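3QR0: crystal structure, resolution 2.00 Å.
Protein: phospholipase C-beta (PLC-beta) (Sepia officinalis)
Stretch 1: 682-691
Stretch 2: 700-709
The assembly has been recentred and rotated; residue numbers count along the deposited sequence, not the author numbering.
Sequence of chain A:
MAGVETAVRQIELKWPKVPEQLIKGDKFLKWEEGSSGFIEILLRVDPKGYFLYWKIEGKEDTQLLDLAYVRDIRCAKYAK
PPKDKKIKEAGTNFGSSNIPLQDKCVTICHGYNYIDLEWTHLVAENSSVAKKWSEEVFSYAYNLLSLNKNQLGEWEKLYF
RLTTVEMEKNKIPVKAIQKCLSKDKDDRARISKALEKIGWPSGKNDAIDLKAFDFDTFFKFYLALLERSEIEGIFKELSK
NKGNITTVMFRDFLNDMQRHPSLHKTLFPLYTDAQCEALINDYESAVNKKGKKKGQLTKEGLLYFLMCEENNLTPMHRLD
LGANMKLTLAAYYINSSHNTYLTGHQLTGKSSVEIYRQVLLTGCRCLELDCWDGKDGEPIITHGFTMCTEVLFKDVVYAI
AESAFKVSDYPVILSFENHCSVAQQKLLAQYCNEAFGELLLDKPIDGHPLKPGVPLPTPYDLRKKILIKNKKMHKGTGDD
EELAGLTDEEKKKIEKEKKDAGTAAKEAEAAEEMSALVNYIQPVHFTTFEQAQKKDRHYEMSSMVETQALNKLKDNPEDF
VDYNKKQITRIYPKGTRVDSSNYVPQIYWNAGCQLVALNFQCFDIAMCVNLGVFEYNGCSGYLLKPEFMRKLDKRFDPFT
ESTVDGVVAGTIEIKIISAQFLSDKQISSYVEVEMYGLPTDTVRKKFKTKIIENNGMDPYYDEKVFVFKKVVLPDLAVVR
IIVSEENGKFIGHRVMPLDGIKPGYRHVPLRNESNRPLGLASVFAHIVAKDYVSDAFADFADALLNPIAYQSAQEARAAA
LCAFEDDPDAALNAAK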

# COMPACT_ATOMS: atom_id res chain seq x y z
N THR A 682 -5.39 -14.66 -15.06
CA THR A 682 -6.27 -13.89 -14.20
C THR A 682 -7.51 -14.72 -13.84
O THR A 682 -8.22 -15.20 -14.71
N VAL A 683 -7.73 -14.89 -12.54
CA VAL A 683 -8.82 -15.71 -12.02
C VAL A 683 -9.60 -14.91 -10.98
O VAL A 683 -9.07 -14.58 -9.90
N ARG A 684 -10.85 -14.60 -11.31
CA ARG A 684 -11.75 -13.90 -10.40
C ARG A 684 -13.04 -14.67 -10.19
O ARG A 684 -13.52 -15.35 -11.09
N LYS A 685 -13.59 -14.55 -8.98
CA LYS A 685 -14.89 -15.14 -8.61
C LYS A 685 -14.95 -16.65 -8.85
O LYS A 685 -15.96 -17.16 -9.31
N LYS A 686 -13.86 -17.35 -8.54
CA LYS A 686 -13.79 -18.80 -8.71
C LYS A 686 -13.70 -19.54 -7.38
O LYS A 686 -14.34 -20.57 -7.21
N PHE A 687 -12.91 -19.01 -6.45
CA PHE A 687 -12.57 -19.69 -5.20
C PHE A 687 -13.12 -18.98 -3.96
O PHE A 687 -12.76 -17.84 -3.67
N LYS A 688 -13.98 -19.68 -3.23
CA LYS A 688 -14.61 -19.14 -2.03
C LYS A 688 -14.75 -20.25 -0.99
O LYS A 688 -15.21 -21.34 -1.32
N THR A 689 -14.36 -19.98 0.25
CA THR A 689 -14.48 -20.97 1.32
C THR A 689 -15.93 -21.12 1.76
O THR A 689 -16.78 -20.30 1.41
N LYS A 690 -16.18 -22.15 2.54
CA LYS A 690 -17.41 -22.25 3.31
C LYS A 690 -17.52 -21.07 4.28
O LYS A 690 -16.53 -20.42 4.61
N ILE A 691 -18.73 -20.82 4.75
CA ILE A 691 -18.98 -19.80 5.75
C ILE A 691 -18.83 -20.40 7.14
O ILE A 691 -19.40 -21.45 7.44
N TYR A 700 -12.55 -21.67 11.82
CA TYR A 700 -11.72 -22.75 11.26
C TYR A 700 -12.35 -23.26 9.97
O TYR A 700 -13.25 -24.08 9.99
N TYR A 701 -11.86 -22.76 8.83
CA TYR A 701 -12.46 -23.07 7.53
C TYR A 701 -12.09 -24.47 7.07
O TYR A 701 -12.95 -25.20 6.58
N ASP A 702 -10.82 -24.84 7.23
CA ASP A 702 -10.31 -26.13 6.78
C ASP A 702 -10.81 -26.43 5.37
O ASP A 702 -11.44 -27.47 5.12
N GLU A 703 -10.53 -25.51 4.46
CA GLU A 703 -11.06 -25.59 3.10
C GLU A 703 -10.15 -26.43 2.22
O GLU A 703 -8.93 -26.38 2.37
N LYS A 704 -10.74 -27.19 1.31
CA LYS A 704 -9.99 -27.89 0.28
C LYS A 704 -9.15 -26.87 -0.50
O LYS A 704 -9.59 -25.75 -0.74
N VAL A 705 -7.94 -27.28 -0.88
CA VAL A 705 -7.00 -26.37 -1.52
C VAL A 705 -7.54 -25.76 -2.83
O VAL A 705 -8.24 -26.43 -3.59
N PHE A 706 -7.22 -24.49 -3.04
CA PHE A 706 -7.50 -23.80 -4.29
C PHE A 706 -6.26 -23.90 -5.17
O PHE A 706 -5.18 -23.46 -4.78
N VAL A 707 -6.41 -24.46 -6.37
CA VAL A 707 -5.28 -24.72 -7.25
C VAL A 707 -5.26 -23.79 -8.46
O VAL A 707 -6.23 -23.72 -9.21
N PHE A 708 -4.15 -23.07 -8.64
CA PHE A 708 -3.90 -22.32 -9.86
C PHE A 708 -2.87 -23.13 -10.65
O PHE A 708 -1.66 -22.91 -10.52
N LYS A 709 -3.36 -24.05 -11.47
CA LYS A 709 -2.54 -25.12 -12.04
C LYS A 709 -1.35 -24.61 -12.84
O LYS A 709 -0.21 -25.01 -12.59

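Side-chain packing between stretches 682-691 and 700-709 of Sepia officinalis PLC-beta, which together bury 594 Å². The segment 686-688 runs roughly antiparallel to strand 706-709, at 155°, with axes 8.5 Å apart at closest approach, a gap filled by aromatic side chains rather than bridged by backbone hydrogen bonds. Phe687 (chi1 m, -65°) covers the most surface and points toward the other stretch, as does Phe706 (chi1 m, -59°). Their rings lie near parallel, planes at 26° and centroids 4.8 Å apart, but are slid so far that they barely overlap; Phe687 CD2 comes within 3.2 Å of Phe706 CD2. The slide sets each beta carbon over the partner's ring: Phe687 CB lies 3.5 Å from the Phe706 ring centroid, and Phe706 CB 3.7 Å from that of Phe687, a reciprocal pair of CH-pi contacts. Phe687 also directs its edge to the face of Phe708 (chi1 m), whose CB points sideways but whose ring end comes nearer; Phe687 CE1 is 3.7 Å from Phe708 CZ. Val683 (t) extends this apolar patch, its CB 3.9 Å from Phe708 CE2 at the ring edge. At the other end, Lys690 (p, t, p, p) starts sideways and curls back, so that its NZ donates to Tyr701 O (2.7 Å) and forms a salt bridge with Glu703 OE1 (3.0 Å). The same carboxylate oxygen, Glu703 OE1, accepts a nearly linear hydrogen bond from Lys690 N (3.0 Å, 172°), tying both backbone and side chain of the lysine to Glu703 (t, p). Thr689 (p) turns its OG1 to Lys690 O (2.9 Å), while this OG1 lies 3.8 Å from Tyr701 CD1. One water links the extended Lys686 to the strand, accepting from Lys686 NZ (3.2 Å) and donating to Val707 O (2.9 Å).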

# COMPACT_ATOMS: atom_id res chain seq x y z
CB THR A 682 -6.65 -12.56 -14.87
OG1 THR A 682 -5.47 -11.77 -15.02
CG2 THR A 682 -7.68 -11.80 -14.05
CB VAL A 683 -8.28 -17.00 -11.36
CG1 VAL A 683 -9.43 -17.82 -10.77
CG2 VAL A 683 -7.48 -17.83 -12.36
CB ARG A 684 -12.07 -12.51 -10.95
CG ARG A 684 -10.85 -11.61 -11.03
CD ARG A 684 -11.25 -10.15 -11.13
NE ARG A 684 -11.89 -9.68 -9.90
CZ ARG A 684 -12.54 -8.53 -9.78
NH1 ARG A 684 -12.64 -7.68 -10.80
NH2 ARG A 684 -13.08 -8.21 -8.61
CB LYS A 685 -16.04 -14.45 -9.36
CG LYS A 685 -16.09 -12.94 -9.22
CD LYS A 685 -16.38 -12.49 -7.79
CE LYS A 685 -16.57 -10.98 -7.72
NZ LYS A 685 -16.48 -10.43 -6.34
CB LYS A 686 -12.60 -19.17 -9.59
CG LYS A 686 -12.48 -20.67 -9.91
CD LYS A 686 -11.26 -20.96 -10.78
CE LYS A 686 -11.23 -22.43 -11.21
NZ LYS A 686 -10.25 -22.66 -12.32
CB PHE A 687 -11.05 -19.79 -5.06
CG PHE A 687 -10.40 -20.65 -6.10
CD1 PHE A 687 -9.37 -20.15 -6.88
CD2 PHE A 687 -10.79 -21.97 -6.29
CE1 PHE A 687 -8.74 -20.95 -7.83
CE2 PHE A 687 -10.18 -22.77 -7.24
CZ PHE A 687 -9.15 -22.25 -8.01
CB LYS A 688 -15.99 -18.59 -2.40
CG LYS A 688 -16.78 -18.02 -1.23
CD LYS A 688 -18.10 -17.44 -1.72
CE LYS A 688 -19.10 -17.30 -0.60
NZ LYS A 688 -20.34 -16.61 -1.08
CB THR A 689 -13.68 -20.58 2.59
OG1 THR A 689 -14.21 -19.36 3.14
CG2 THR A 689 -12.20 -20.40 2.26
CB LYS A 690 -17.46 -23.57 4.09
CG LYS A 690 -16.39 -23.72 5.19
CD LYS A 690 -16.54 -25.05 5.95
CE LYS A 690 -16.10 -26.25 5.12
NZ LYS A 690 -14.67 -26.17 4.72
CB ILE A 691 -20.39 -19.21 5.61
CG1 ILE A 691 -20.46 -18.31 4.37
CG2 ILE A 691 -20.77 -18.42 6.87
CD1 ILE A 691 -21.87 -18.05 3.88
CB TYR A 700 -11.56 -23.86 12.31
CG TYR A 700 -10.70 -25.05 11.90
CD1 TYR A 700 -9.53 -24.88 11.17
CD2 TYR A 700 -11.05 -26.35 12.28
CE1 TYR A 700 -8.74 -25.98 10.80
CE2 TYR A 700 -10.26 -27.45 11.93
CZ TYR A 700 -9.10 -27.25 11.19
OH TYR A 700 -8.32 -28.32 10.83
CB TYR A 701 -12.03 -22.05 6.46
CG TYR A 701 -12.25 -20.61 6.88
CD1 TYR A 701 -13.51 -20.01 6.81
CD2 TYR A 701 -11.19 -19.85 7.35
CE1 TYR A 701 -13.70 -18.69 7.19
CE2 TYR A 701 -11.37 -18.53 7.74
CZ TYR A 701 -12.63 -17.96 7.66
OH TYR A 701 -12.79 -16.65 8.06
CB ASP A 702 -10.73 -27.23 7.76
CG ASP A 702 -10.06 -28.56 7.48
OD1 ASP A 702 -8.93 -28.57 6.96
OD2 ASP A 702 -10.67 -29.59 7.78
CB GLU A 703 -11.21 -24.20 2.50
CG GLU A 703 -12.06 -24.14 1.23
CD GLU A 703 -13.52 -24.50 1.46
OE1 GLU A 703 -14.05 -24.21 2.56
OE2 GLU A 703 -14.14 -25.08 0.54
CB LYS A 704 -10.94 -28.64 -0.66
CG LYS A 704 -10.27 -29.34 -1.84
CD LYS A 704 -9.31 -30.44 -1.38
CE LYS A 704 -8.53 -31.05 -2.55
NZ LYS A 704 -7.33 -31.80 -2.07
CB VAL A 705 -5.65 -27.08 -1.81
CG1 VAL A 705 -5.83 -28.25 -2.77
CG2 VAL A 705 -4.63 -26.10 -2.33
CB PHE A 706 -7.81 -22.31 -4.05
CG PHE A 706 -8.99 -22.05 -3.13
CD1 PHE A 706 -8.93 -21.02 -2.20
CD2 PHE A 706 -10.16 -22.80 -3.22
CE1 PHE A 706 -10.01 -20.74 -1.36
CE2 PHE A 706 -11.24 -22.53 -2.38
CZ PHE A 706 -11.16 -21.51 -1.46
CB VAL A 707 -5.32 -26.18 -7.77
CG1 VAL A 707 -4.13 -26.46 -8.70
CG2 VAL A 707 -5.33 -27.17 -6.60
CB PHE A 708 -3.37 -20.92 -9.55
CG PHE A 708 -4.30 -20.10 -8.71
CD1 PHE A 708 -4.27 -20.19 -7.33
CD2 PHE A 708 -5.21 -19.22 -9.29
CE1 PHE A 708 -5.13 -19.43 -6.54
CE2 PHE A 708 -6.07 -18.46 -8.52
CZ PHE A 708 -6.03 -18.57 -7.14
CB LYS A 709 -3.42 -26.03 -12.91
CG LYS A 709 -2.72 -27.27 -13.46
CD LYS A 709 -2.16 -28.16 -12.36
CE LYS A 709 -1.81 -29.54 -12.89
NZ LYS A 709 -1.14 -30.37 -11.85
O HOH W 1 -7.37 -21.98 -11.24